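Local atomic coordinates of hyaluronidase (Thermobaculum terrenum, PDB entry 5DIY), a protein that probably removes O-linked N-acetylglucosamine from proteins, as a family 84 glycoside hydrolase of the O-GlcNAcase type with hexosaminidase activity. Residues M232-D244 with M304-E317. Numbering follows the deposited sequence.
Sequences MPELHIGPYDHRD and MEKFYQSNTISCLE
With CG turned away from the backbone nitrogen (chi1 174°), the ring of Tyr308 reaches out from helix 301-308 to Gly238, whose CA lies 3.3 Å from Tyr308 CE1; beyond it, Pro239 CD comes up to the phenol oxygen. Ile237, its CG1 wedged between backbone N and carbonyl carbon (chi1 52°), slides past the same ring in the opposite direction and meets Met304 CE with its CD1. Leu235 CD2 abuts Phe307 CE2, 4.0 Å away, the two side chains crossing at about a right angle. Over the centre of the Phe307 ring sits the side-chain amide nitrogen of Asn311, held there by a bond from Asn311 ND2 to Phe307 O.

The example illustrates how two irregular chains can be matched through water. One is part of the loop joining the last two strands, 218-222 and 251-256, of the (beta/alpha)8 barrel, the other the chain leaving helix 301-308 toward the C-terminal helices. Water 1 links Leu235 N to Asn311 OD1, and water 3 links Gly238 N to Asn311 O, so polar atoms of the buried Leu235, Gly238 and Asn311 are joined through water, not directly. Near the far end, water 5 donates to both Asp241 OD2 and Glu317 OE2, probably easing the repulsion of carboxylates 4.3 Å apart.

His236 presents CD2 at its ring edge to Ile313 O (3.3 Å), while its NE2 donates in the ring plane to the anti lone pair of Glu234 OE1 (2.7 Å, 159°). An alanine in place of Glu234 is likely to leave His236 NE2 and Arg435 without their carboxylate and to uncover Ile313 CG2. His236 ND1 is bonded to Pro225 O, which fixes the imidazole from its other nitrogen. Leu316 brings CD1 to 3.3 Å from Pro239 O, and its CD2 approaches the guanidinium of Arg243, a group salt-bridged to Asp222.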
# COMPACT_ATOMS: atom_id res chain seq x y z
N MET C 232 -6.92 -3.61 -0.53
CA MET C 232 -7.77 -2.91 0.46
C MET C 232 -7.93 -3.59 1.84
O MET C 232 -7.95 -2.90 2.85
CB MET C 232 -9.15 -2.57 -0.14
CG MET C 232 -9.18 -1.29 -0.98
SD MET C 232 -10.85 -0.71 -1.37
CE MET C 232 -11.28 -1.84 -2.68
N PRO C 233 -8.03 -4.93 1.89
CA PRO C 233 -8.08 -5.61 3.20
C PRO C 233 -6.83 -5.48 4.09
O PRO C 233 -6.93 -5.70 5.31
CB PRO C 233 -8.29 -7.07 2.81
CG PRO C 233 -9.02 -7.01 1.52
CD PRO C 233 -8.41 -5.84 0.80
N GLU C 234 -5.69 -5.11 3.51
CA GLU C 234 -4.43 -4.99 4.25
C GLU C 234 -4.22 -3.59 4.80
O GLU C 234 -4.27 -2.62 4.05
CB GLU C 234 -3.27 -5.34 3.34
CG GLU C 234 -3.32 -6.75 2.81
CD GLU C 234 -2.48 -6.97 1.57
OE1 GLU C 234 -1.62 -6.13 1.23
OE2 GLU C 234 -2.69 -8.02 0.93
N LEU C 235 -3.99 -3.49 6.12
CA LEU C 235 -3.61 -2.22 6.73
C LEU C 235 -2.10 -2.05 6.62
O LEU C 235 -1.33 -2.61 7.41
CB LEU C 235 -4.06 -2.14 8.18
CG LEU C 235 -3.76 -0.82 8.91
CD1 LEU C 235 -4.48 0.35 8.24
CD2 LEU C 235 -4.12 -0.93 10.38
N HIS C 236 -1.68 -1.24 5.65
CA HIS C 236 -0.25 -1.00 5.40
C HIS C 236 0.27 0.12 6.29
O HIS C 236 0.51 1.24 5.84
CB HIS C 236 -0.01 -0.65 3.93
CG HIS C 236 -0.29 -1.77 2.98
ND1 HIS C 236 -0.49 -1.57 1.63
CD2 HIS C 236 -0.42 -3.10 3.19
CE1 HIS C 236 -0.71 -2.73 1.05
NE2 HIS C 236 -0.68 -3.67 1.96
N ILE C 237 0.46 -0.21 7.57
CA ILE C 237 1.01 0.76 8.53
C ILE C 237 2.47 0.50 8.92
O ILE C 237 3.02 1.27 9.70
CB ILE C 237 0.13 0.89 9.80
CG1 ILE C 237 -0.17 -0.47 10.44
CG2 ILE C 237 -1.15 1.64 9.45
CD1 ILE C 237 -0.62 -0.39 11.89
N GLY C 238 3.09 -0.54 8.36
CA GLY C 238 4.47 -0.88 8.68
C GLY C 238 5.47 0.13 8.14
O GLY C 238 5.13 0.92 7.25
N PRO C 239 6.72 0.10 8.65
CA PRO C 239 7.69 1.10 8.20
C PRO C 239 8.10 0.93 6.75
O PRO C 239 8.09 -0.19 6.22
CB PRO C 239 8.89 0.84 9.12
CG PRO C 239 8.82 -0.62 9.39
CD PRO C 239 7.35 -0.92 9.50
N TYR C 240 8.44 2.04 6.11
CA TYR C 240 9.16 2.04 4.84
C TYR C 240 10.40 1.16 5.00
O TYR C 240 11.10 1.23 6.02
CB TYR C 240 9.57 3.47 4.49
CG TYR C 240 9.98 3.69 3.05
CD1 TYR C 240 9.07 3.54 2.02
CD2 TYR C 240 11.28 4.09 2.73
CE1 TYR C 240 9.43 3.75 0.69
CE2 TYR C 240 11.65 4.31 1.41
CZ TYR C 240 10.73 4.14 0.40
OH TYR C 240 11.12 4.37 -0.89
N ASP C 241 10.66 0.29 4.02
CA ASP C 241 11.74 -0.70 4.17
C ASP C 241 12.24 -1.26 2.85
O ASP C 241 11.56 -1.18 1.83
CB ASP C 241 11.25 -1.86 5.07
CG ASP C 241 12.36 -2.47 5.92
OD1 ASP C 241 13.56 -2.18 5.71
OD2 ASP C 241 12.01 -3.27 6.81
N HIS C 242 13.45 -1.82 2.91
CA HIS C 242 14.07 -2.58 1.82
C HIS C 242 14.41 -1.72 0.61
O HIS C 242 14.45 -2.21 -0.52
CB HIS C 242 13.20 -3.78 1.42
CG HIS C 242 12.77 -4.61 2.59
ND1 HIS C 242 11.50 -5.14 2.70
CD2 HIS C 242 13.43 -4.97 3.71
CE1 HIS C 242 11.42 -5.81 3.84
NE2 HIS C 242 12.58 -5.73 4.47
N ARG C 243 14.66 -0.44 0.86
CA ARG C 243 15.14 0.48 -0.16
C ARG C 243 16.59 0.73 0.17
O ARG C 243 16.92 1.12 1.29
CB ARG C 243 14.33 1.80 -0.15
CG ARG C 243 13.10 1.77 -1.04
CD ARG C 243 12.04 0.81 -0.52
NE ARG C 243 10.89 0.66 -1.42
CZ ARG C 243 10.20 -0.47 -1.60
NH1 ARG C 243 10.52 -1.61 -0.97
NH2 ARG C 243 9.17 -0.49 -2.44
N ASP C 244 17.47 0.47 -0.80
CA ASP C 244 18.92 0.51 -0.54
C ASP C 244 19.34 1.88 0.01
O ASP C 244 18.78 2.89 -0.41
CB ASP C 244 19.72 0.18 -1.82
CG ASP C 244 20.02 -1.31 -1.95
OD1 ASP C 244 19.41 -2.14 -1.24
OD2 ASP C 244 20.87 -1.66 -2.80
N MET C 304 0.64 -0.49 20.08
CA MET C 304 0.81 -0.40 18.63
C MET C 304 1.79 -1.46 18.13
O MET C 304 1.51 -2.14 17.15
CB MET C 304 1.24 1.01 18.19
CG MET C 304 0.10 2.02 18.17
SD MET C 304 -1.27 1.59 17.08
CE MET C 304 -0.46 1.60 15.48
N GLU C 305 2.92 -1.61 18.82
CA GLU C 305 3.88 -2.68 18.53
C GLU C 305 3.16 -4.03 18.41
O GLU C 305 3.32 -4.74 17.42
CB GLU C 305 4.96 -2.76 19.63
CG GLU C 305 6.02 -1.66 19.58
CD GLU C 305 7.16 -1.93 18.60
OE1 GLU C 305 7.05 -2.84 17.74
OE2 GLU C 305 8.19 -1.23 18.69
N LYS C 306 2.33 -4.35 19.41
CA LYS C 306 1.62 -5.63 19.43
C LYS C 306 0.60 -5.76 18.30
O LYS C 306 0.52 -6.81 17.67
CB LYS C 306 0.90 -5.83 20.77
CG LYS C 306 0.43 -7.25 21.00
CD LYS C 306 1.62 -8.15 21.31
CE LYS C 306 1.33 -9.60 21.06
NZ LYS C 306 2.59 -10.39 21.10
N PHE C 307 -0.18 -4.71 18.08
CA PHE C 307 -1.20 -4.71 17.05
C PHE C 307 -0.56 -4.81 15.65
O PHE C 307 -1.12 -5.46 14.76
CB PHE C 307 -2.06 -3.44 17.17
CG PHE C 307 -3.12 -3.31 16.12
CD1 PHE C 307 -4.21 -4.18 16.10
CD2 PHE C 307 -3.05 -2.30 15.17
CE1 PHE C 307 -5.19 -4.06 15.14
CE2 PHE C 307 -4.05 -2.17 14.20
CZ PHE C 307 -5.11 -3.05 14.18
N TYR C 308 0.61 -4.18 15.48
CA TYR C 308 1.33 -4.22 14.20
C TYR C 308 1.78 -5.64 13.82
O TYR C 308 1.84 -5.95 12.63
CB TYR C 308 2.51 -3.23 14.14
CG TYR C 308 3.31 -3.40 12.86
CD1 TYR C 308 2.69 -3.27 11.62
CD2 TYR C 308 4.66 -3.78 12.89
CE1 TYR C 308 3.38 -3.49 10.43
CE2 TYR C 308 5.36 -3.99 11.70
CZ TYR C 308 4.72 -3.84 10.48
OH TYR C 308 5.39 -4.05 9.30
N GLN C 309 2.04 -6.50 14.80
CA GLN C 309 2.40 -7.90 14.51
C GLN C 309 1.34 -8.67 13.70
O GLN C 309 1.68 -9.59 12.97
CB GLN C 309 2.69 -8.66 15.80
CG GLN C 309 3.96 -8.24 16.51
CD GLN C 309 4.16 -8.97 17.83
OE1 GLN C 309 3.23 -9.55 18.39
NE2 GLN C 309 5.40 -8.96 18.32
N SER C 310 0.07 -8.27 13.81
CA SER C 310 -1.04 -8.83 13.03
C SER C 310 -1.38 -8.03 11.75
O SER C 310 -2.29 -8.41 11.01
CB SER C 310 -2.29 -8.96 13.93
OG SER C 310 -2.14 -10.02 14.87
N ASN C 311 -0.64 -6.94 11.48
CA ASN C 311 -0.83 -6.12 10.28
C ASN C 311 0.46 -5.93 9.48
O ASN C 311 0.71 -4.85 8.94
CB ASN C 311 -1.43 -4.77 10.67
CG ASN C 311 -2.81 -4.90 11.26
OD1 ASN C 311 -3.79 -5.08 10.54
ND2 ASN C 311 -2.90 -4.82 12.59
N THR C 312 1.26 -6.99 9.39
CA THR C 312 2.54 -6.92 8.68
C THR C 312 2.40 -7.11 7.16
O THR C 312 3.27 -6.64 6.43
CB THR C 312 3.55 -7.97 9.21
OG1 THR C 312 2.99 -9.28 9.11
CG2 THR C 312 3.89 -7.68 10.65
N ILE C 313 1.32 -7.75 6.70
CA ILE C 313 1.20 -8.16 5.30
C ILE C 313 1.21 -6.93 4.38
O ILE C 313 0.38 -6.03 4.51
CB ILE C 313 -0.03 -9.06 5.01
CG1 ILE C 313 0.06 -10.39 5.76
CG2 ILE C 313 -0.14 -9.35 3.51
CD1 ILE C 313 -1.24 -11.17 5.81
N SER C 314 2.18 -6.90 3.48
CA SER C 314 2.29 -5.89 2.44
C SER C 314 3.33 -6.37 1.44
O SER C 314 3.97 -7.39 1.67
CB SER C 314 2.75 -4.54 3.03
OG SER C 314 4.11 -4.58 3.41
N CYS C 315 3.53 -5.62 0.36
CA CYS C 315 4.64 -5.91 -0.56
C CYS C 315 6.01 -5.97 0.15
O CYS C 315 6.89 -6.71 -0.28
CB CYS C 315 4.68 -4.87 -1.69
SG CYS C 315 5.10 -3.18 -1.16
N LEU C 316 6.17 -5.19 1.22
CA LEU C 316 7.41 -5.18 2.01
C LEU C 316 7.58 -6.42 2.88
O LEU C 316 8.70 -6.86 3.12
CB LEU C 316 7.47 -3.93 2.89
CG LEU C 316 7.35 -2.57 2.19
CD1 LEU C 316 7.38 -1.43 3.20
CD2 LEU C 316 8.46 -2.39 1.16
N GLU C 317 6.47 -6.98 3.38
CA GLU C 317 6.50 -8.21 4.17
C GLU C 317 5.38 -9.11 3.69
O GLU C 317 4.32 -9.15 4.31
CB GLU C 317 6.33 -7.90 5.66
CG GLU C 317 7.42 -7.04 6.28
CD GLU C 317 8.81 -7.66 6.22
OE1 GLU C 317 8.93 -8.89 6.06
OE2 GLU C 317 9.78 -6.90 6.35
O HOH W 1 -4.13 -5.88 7.79
O HOH W 2 -1.33 -5.51 6.61
O HOH W 3 2.00 -3.00 7.04
O HOH W 4 6.93 -2.79 6.66
O HOH W 5 9.42 -4.16 7.06